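Local atomic coordinates of hypothetical protein (Pseudomonas aeruginosa, PDB entry 2H9F), a protein that probably isomerises methylaconitate, as a member of the PrpF family of methylaconitate isomerases. Residues Asp302-Ala316 with Ala340-Ser354. Numbering follows the deposited sequence.
With SO4 (sulfate ion), chain G.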
loop_
_atom_site.group_PDB
_atom_site.type_symbol
_atom_site.label_atom_id
_atom_site.label_comp_id
_atom_site.label_asym_id
_atom_site.label_seq_id
_atom_site.Cartn_x
_atom_site.Cartn_y
_atom_site.Cartn_z
ATOM N N ASP A 302 -2.834 15.362 -33.070
ATOM C CA ASP A 302 -2.258 15.054 -34.365
ATOM C C ASP A 302 -2.880 13.813 -34.999
ATOM O O ASP A 302 -2.892 13.683 -36.218
ATOM C CB ASP A 302 -0.750 14.867 -34.224
ATOM C CG ASP A 302 -0.026 16.138 -33.796
ATOM O OD1 ASP A 302 -0.014 17.133 -34.576
ATOM O OD2 ASP A 302 0.549 16.165 -32.682
ATOM N N LEU A 303 -3.371 12.876 -34.185
ATOM C CA LEU A 303 -4.027 11.697 -34.694
ATOM C C LEU A 303 -4.808 11.013 -33.574
ATOM O O LEU A 303 -4.698 11.377 -32.407
ATOM C CB LEU A 303 -3.007 10.720 -35.227
ATOM C CG LEU A 303 -2.079 10.022 -34.238
ATOM C CD1 LEU A 303 -1.442 8.837 -34.945
ATOM C CD2 LEU A 303 -1.020 10.967 -33.593
ATOM N N LEU A 304 -5.599 10.022 -33.953
ATOM C CA LEU A 304 -6.323 9.190 -32.994
ATOM C C LEU A 304 -5.648 7.842 -33.024
ATOM O O LEU A 304 -5.290 7.391 -34.089
ATOM C CB LEU A 304 -7.750 8.973 -33.439
ATOM C CG LEU A 304 -8.658 10.233 -33.454
ATOM C CD1 LEU A 304 -9.847 9.999 -34.404
ATOM C CD2 LEU A 304 -9.075 10.521 -32.032
ATOM N N VAL A 305 -5.561 7.210 -31.872
ATOM C CA VAL A 305 -5.096 5.829 -31.772
ATOM C C VAL A 305 -5.982 5.094 -30.749
ATOM O O VAL A 305 -6.374 5.647 -29.719
ATOM C CB VAL A 305 -3.642 5.719 -31.362
ATOM C CG1 VAL A 305 -3.163 4.224 -31.463
ATOM C CG2 VAL A 305 -2.745 6.602 -32.235
ATOM N N ARG A 306 -6.334 3.856 -31.092
ATOM C CA ARG A 306 -7.061 2.961 -30.202
ATOM C C ARG A 306 -6.319 1.626 -30.203
ATOM O O ARG A 306 -6.014 1.092 -31.271
ATOM C CB ARG A 306 -8.481 2.775 -30.724
ATOM C CG ARG A 306 -9.382 4.058 -30.768
ATOM C CD ARG A 306 -9.721 4.488 -29.368
ATOM N NE ARG A 306 -10.604 5.645 -29.278
ATOM C CZ ARG A 306 -10.219 6.920 -29.238
ATOM N NH1 ARG A 306 -8.956 7.276 -29.400
ATOM N NH2 ARG A 306 -11.139 7.861 -29.086
ATOM N N ALA A 307 -6.022 1.083 -29.022
ATOM C CA ALA A 307 -5.295 -0.171 -28.939
ATOM C C ALA A 307 -6.028 -1.171 -28.088
ATOM O O ALA A 307 -6.692 -0.814 -27.142
ATOM C CB ALA A 307 -3.865 0.063 -28.411
ATOM N N LEU A 308 -5.874 -2.447 -28.425
ATOM C CA LEU A 308 -6.394 -3.524 -27.598
ATOM C C LEU A 308 -5.234 -4.145 -26.849
ATOM O O LEU A 308 -4.141 -4.282 -27.393
ATOM C CB LEU A 308 -7.084 -4.606 -28.444
ATOM C CG LEU A 308 -8.446 -4.244 -29.028
ATOM C CD1 LEU A 308 -8.267 -3.537 -30.334
ATOM C CD2 LEU A 308 -9.345 -5.470 -29.236
ATOM N N SER A 309 -5.467 -4.503 -25.591
ATOM C CA SER A 309 -4.519 -5.363 -24.874
ATOM C C SER A 309 -5.290 -6.545 -24.250
ATOM O O SER A 309 -6.389 -6.379 -23.721
ATOM C CB SER A 309 -3.768 -4.595 -23.787
ATOM O OG SER A 309 -2.751 -5.422 -23.210
HETATM N N MSE A 310 -4.725 -7.734 -24.364
HETATM C CA MSE A 310 -5.367 -8.921 -23.812
HETATM C C MSE A 310 -6.840 -8.987 -24.229
HETATM O O MSE A 310 -7.711 -9.301 -23.422
HETATM C CB MSE A 310 -5.223 -8.932 -22.284
HETATM C CG MSE A 310 -3.775 -8.777 -21.811
HETATM SE SE MSE A 310 -2.678 -10.180 -22.522
HETATM C CE MSE A 310 -3.309 -11.539 -21.347
ATOM N N GLY A 311 -7.112 -8.686 -25.490
ATOM C CA GLY A 311 -8.423 -8.964 -26.064
ATOM C C GLY A 311 -9.483 -7.923 -25.785
ATOM O O GLY A 311 -10.664 -8.149 -26.056
ATOM N N LYS A 312 -9.090 -6.782 -25.234
ATOM C CA LYS A 312 -10.051 -5.726 -24.923
ATOM C C LYS A 312 -9.491 -4.351 -25.280
ATOM O O LYS A 312 -8.292 -4.119 -25.194
ATOM C CB LYS A 312 -10.377 -5.759 -23.438
ATOM C CG LYS A 312 -11.176 -7.004 -22.956
ATOM C CD LYS A 312 -12.657 -6.960 -23.374
ATOM C CE LYS A 312 -13.477 -8.132 -22.785
ATOM N NZ LYS A 312 -14.233 -7.770 -21.535
ATOM N N LEU A 313 -10.355 -3.424 -25.692
ATOM C CA LEU A 313 -9.911 -2.051 -25.937
ATOM C C LEU A 313 -9.369 -1.451 -24.629
ATOM O O LEU A 313 -10.055 -1.490 -23.596
ATOM C CB LEU A 313 -11.094 -1.168 -26.425
ATOM C CG LEU A 313 -10.679 0.180 -27.018
ATOM C CD1 LEU A 313 -9.841 -0.011 -28.280
ATOM C CD2 LEU A 313 -11.920 1.002 -27.299
ATOM N N HIS A 314 -8.144 -0.922 -24.669
ATOM C CA HIS A 314 -7.529 -0.257 -23.515
ATOM C C HIS A 314 -8.153 1.123 -23.285
ATOM O O HIS A 314 -8.523 1.782 -24.232
ATOM C CB HIS A 314 -6.039 -0.135 -23.743
ATOM C CG HIS A 314 -5.258 0.175 -22.506
ATOM N ND1 HIS A 314 -5.151 1.449 -21.995
ATOM C CD2 HIS A 314 -4.523 -0.623 -21.694
ATOM C CE1 HIS A 314 -4.395 1.425 -20.914
ATOM N NE2 HIS A 314 -3.991 0.180 -20.716
ATOM N N HIS A 315 -8.265 1.546 -22.019
ATOM C CA HIS A 315 -8.948 2.801 -21.622
ATOM C C HIS A 315 -8.179 4.071 -21.968
ATOM O O HIS A 315 -8.748 5.185 -21.991
ATOM C CB HIS A 315 -9.258 2.823 -20.083
ATOM C CG HIS A 315 -8.076 3.170 -19.206
ATOM N ND1 HIS A 315 -7.053 2.278 -18.925
ATOM C CD2 HIS A 315 -7.758 4.318 -18.554
ATOM C CE1 HIS A 315 -6.159 2.867 -18.143
ATOM N NE2 HIS A 315 -6.561 4.107 -17.908
ATOM N N ALA A 316 -6.884 3.918 -22.156
ATOM C CA ALA A 316 -6.011 5.013 -22.489
ATOM C C ALA A 316 -4.947 4.435 -23.462
ATOM O O ALA A 316 -5.281 4.024 -24.571
ATOM C CB ALA A 316 -5.407 5.578 -21.209
ATOM N N ALA A 340 -0.998 10.999 -38.725
ATOM C CA ALA A 340 -0.574 12.241 -38.070
ATOM C C ALA A 340 -0.282 13.400 -39.048
ATOM O O ALA A 340 0.096 14.465 -38.606
ATOM C CB ALA A 340 0.669 11.937 -37.261
ATOM N N GLY A 341 -0.401 13.189 -40.363
ATOM C CA GLY A 341 -0.219 14.275 -41.334
ATOM C C GLY A 341 0.956 14.104 -42.274
ATOM O O GLY A 341 1.128 14.880 -43.242
ATOM N N GLY A 342 1.778 13.102 -42.007
ATOM C CA GLY A 342 2.924 12.818 -42.843
ATOM C C GLY A 342 4.105 13.724 -42.576
ATOM O O GLY A 342 4.083 14.573 -41.705
ATOM N N GLY A 343 5.153 13.555 -43.362
ATOM C CA GLY A 343 6.341 14.359 -43.174
ATOM C C GLY A 343 6.980 14.186 -41.817
ATOM O O GLY A 343 6.924 13.122 -41.205
ATOM N N GLU A 344 7.594 15.255 -41.341
ATOM C CA GLU A 344 8.330 15.191 -40.105
ATOM C C GLU A 344 7.336 15.183 -38.942
ATOM O O GLU A 344 6.481 16.055 -38.848
ATOM C CB GLU A 344 9.246 16.404 -40.008
ATOM C CG GLU A 344 10.351 16.283 -38.977
ATOM C CD GLU A 344 11.084 17.607 -38.767
ATOM O OE1 GLU A 344 11.399 18.294 -39.768
ATOM O OE2 GLU A 344 11.374 17.940 -37.602
ATOM N N ARG A 345 7.442 14.195 -38.071
ATOM C CA ARG A 345 6.554 14.071 -36.900
ATOM C C ARG A 345 7.357 13.521 -35.733
ATOM O O ARG A 345 7.049 12.476 -35.197
ATOM C CB ARG A 345 5.331 13.170 -37.164
ATOM C CG ARG A 345 4.358 13.616 -38.252
ATOM C CD ARG A 345 3.595 14.918 -37.975
ATOM N NE ARG A 345 3.206 15.423 -39.297
ATOM C CZ ARG A 345 2.405 16.466 -39.567
ATOM N NH1 ARG A 345 1.803 17.132 -38.587
ATOM N NH2 ARG A 345 2.187 16.820 -40.845
ATOM N N SER A 346 8.372 14.255 -35.312
ATOM C CA SER A 346 9.234 13.778 -34.252
ATOM C C SER A 346 8.624 13.895 -32.828
ATOM O O SER A 346 9.198 13.420 -31.854
ATOM C CB SER A 346 10.549 14.522 -34.340
ATOM O OG SER A 346 10.353 15.874 -34.012
ATOM N N ALA A 347 7.477 14.553 -32.730
ATOM C CA ALA A 347 6.634 14.541 -31.531
ATOM C C ALA A 347 5.203 14.593 -32.032
ATOM O O ALA A 347 4.907 15.383 -32.919
ATOM C CB ALA A 347 6.899 15.762 -30.662
ATOM N N VAL A 348 4.325 13.785 -31.445
ATOM C CA VAL A 348 2.908 13.822 -31.758
ATOM C C VAL A 348 2.078 13.731 -30.494
ATOM O O VAL A 348 2.463 13.054 -29.547
ATOM C CB VAL A 348 2.481 12.633 -32.681
ATOM C CG1 VAL A 348 3.040 12.811 -34.141
ATOM C CG2 VAL A 348 2.850 11.341 -32.057
ATOM N N ARG A 349 0.932 14.422 -30.489
ATOM C CA ARG A 349 -0.091 14.250 -29.461
ATOM C C ARG A 349 -1.249 13.438 -30.055
ATOM O O ARG A 349 -1.923 13.885 -30.979
ATOM C CB ARG A 349 -0.592 15.610 -28.967
ATOM C CG ARG A 349 -1.606 15.500 -27.841
ATOM C CD ARG A 349 -2.022 16.848 -27.314
ATOM N NE ARG A 349 -0.938 17.481 -26.583
ATOM C CZ ARG A 349 -0.582 17.158 -25.330
ATOM N NH1 ARG A 349 -1.221 16.199 -24.653
ATOM N NH2 ARG A 349 0.447 17.781 -24.758
ATOM N N PHE A 350 -1.485 12.248 -29.523
ATOM C CA PHE A 350 -2.598 11.400 -29.965
ATOM C C PHE A 350 -3.758 11.374 -28.961
ATOM O O PHE A 350 -3.577 11.564 -27.737
ATOM C CB PHE A 350 -2.139 9.975 -30.319
ATOM C CG PHE A 350 -1.620 9.186 -29.173
ATOM C CD1 PHE A 350 -0.269 9.214 -28.840
ATOM C CD2 PHE A 350 -2.460 8.338 -28.467
ATOM C CE1 PHE A 350 0.235 8.469 -27.772
ATOM C CE2 PHE A 350 -1.968 7.572 -27.406
ATOM C CZ PHE A 350 -0.600 7.643 -27.062
ATOM N N GLY A 351 -4.949 11.174 -29.519
ATOM C CA GLY A 351 -6.175 11.120 -28.757
ATOM C C GLY A 351 -6.461 9.664 -28.505
ATOM O O GLY A 351 -6.564 8.912 -29.450
ATOM N N HIS A 352 -6.589 9.271 -27.236
ATOM C CA HIS A 352 -6.980 7.901 -26.888
ATOM C C HIS A 352 -8.337 7.995 -26.196
ATOM O O HIS A 352 -8.846 9.082 -26.074
ATOM C CB HIS A 352 -5.903 7.221 -26.048
ATOM C CG HIS A 352 -5.575 7.924 -24.772
ATOM N ND1 HIS A 352 -6.483 8.066 -23.743
ATOM C CD2 HIS A 352 -4.439 8.544 -24.365
ATOM C CE1 HIS A 352 -5.914 8.742 -22.758
ATOM N NE2 HIS A 352 -4.669 9.026 -23.100
ATOM N N PRO A 353 -8.957 6.862 -25.790
ATOM C CA PRO A 353 -10.315 6.950 -25.243
ATOM C C PRO A 353 -10.540 7.912 -24.082
ATOM O O PRO A 353 -11.643 8.455 -23.947
ATOM C CB PRO A 353 -10.605 5.511 -24.804
ATOM C CG PRO A 353 -9.802 4.701 -25.726
ATOM C CD PRO A 353 -8.523 5.460 -25.872
ATOM N N SER A 354 -9.539 8.126 -23.241
ATOM C CA SER A 354 -9.737 8.896 -22.027
ATOM C C SER A 354 -9.012 10.259 -21.972
ATOM O O SER A 354 -9.004 10.948 -20.939
ATOM C CB SER A 354 -9.394 8.021 -20.809
ATOM O OG SER A 354 -8.052 7.663 -20.786
HETATM S S SO4 G . 1.154 20.060 -27.838
HETATM O O1 SO4 G . 0.803 19.007 -28.804
HETATM O O2 SO4 G . 2.458 19.789 -27.214
HETATM O O3 SO4 G . 1.208 21.330 -28.559
HETATM O O4 SO4 G . 0.122 20.192 -26.810
HETATM O O HOH W 1 -2.059 15.788 -37.930
#
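Strands 303-309 and 347-352 run side by side in parallel but cross at 51°, and two bridges form, Leu303 with Phe350 and Leu304 with Gly351. Three backbone bonds hold them: Asp302 N to Arg349 O (2.7 Å), Gly351 N to Leu303 O (2.9 Å) and Val305 N to Gly351 O (3.1 Å). The side chain of Asp302 adds a further bond, OD2 accepting the Arg349 N-H at 2.8 Å through its anti lone pair, nearly straight at 174°. Arg349 thus has both its N-H and its C=O held by one residue. Its side chain leads away to a sulfate, probably from the crystallisation liquor, bonded by NE to O4 and otherwise weakly, while NH1 goes to Thr356 OG1.

On one face of the pairing, Leu303 CD2 packs 3.6 Å from Phe350 CB and also reaches Val348 and Ala340; Val305 CG2 lies against the same Phe350 CB. Ile325 of helix 319-330 closes over Val305 and Phe350. On the other face, Leu304 CD2 lies close over Gly351, 3.9 Å from its O. Arg306, bent at chi2 (-70°), packs on Pro353, its guanidinium over Pro353 N and its CD 3.6 Å from Pro353 CG. NH1 bonds to Val305 O and only weakly to Gly351 O, whereas NE and NH2 are anchored by Glu235 O and Thr234 O.

At the C-terminal end of strand 347-352, Ala316 CB sits over the His352 ring, 3.8 Å from its centroid, and Ser354 OG donates to His315 O. Flanked by antiparallel strands 278-283 and 355-366, this parallel pair, connected through helices 319-330 and 335-339, is consistent with the two-domain diaminopimelate-epimerase-like fold of the PrpF family.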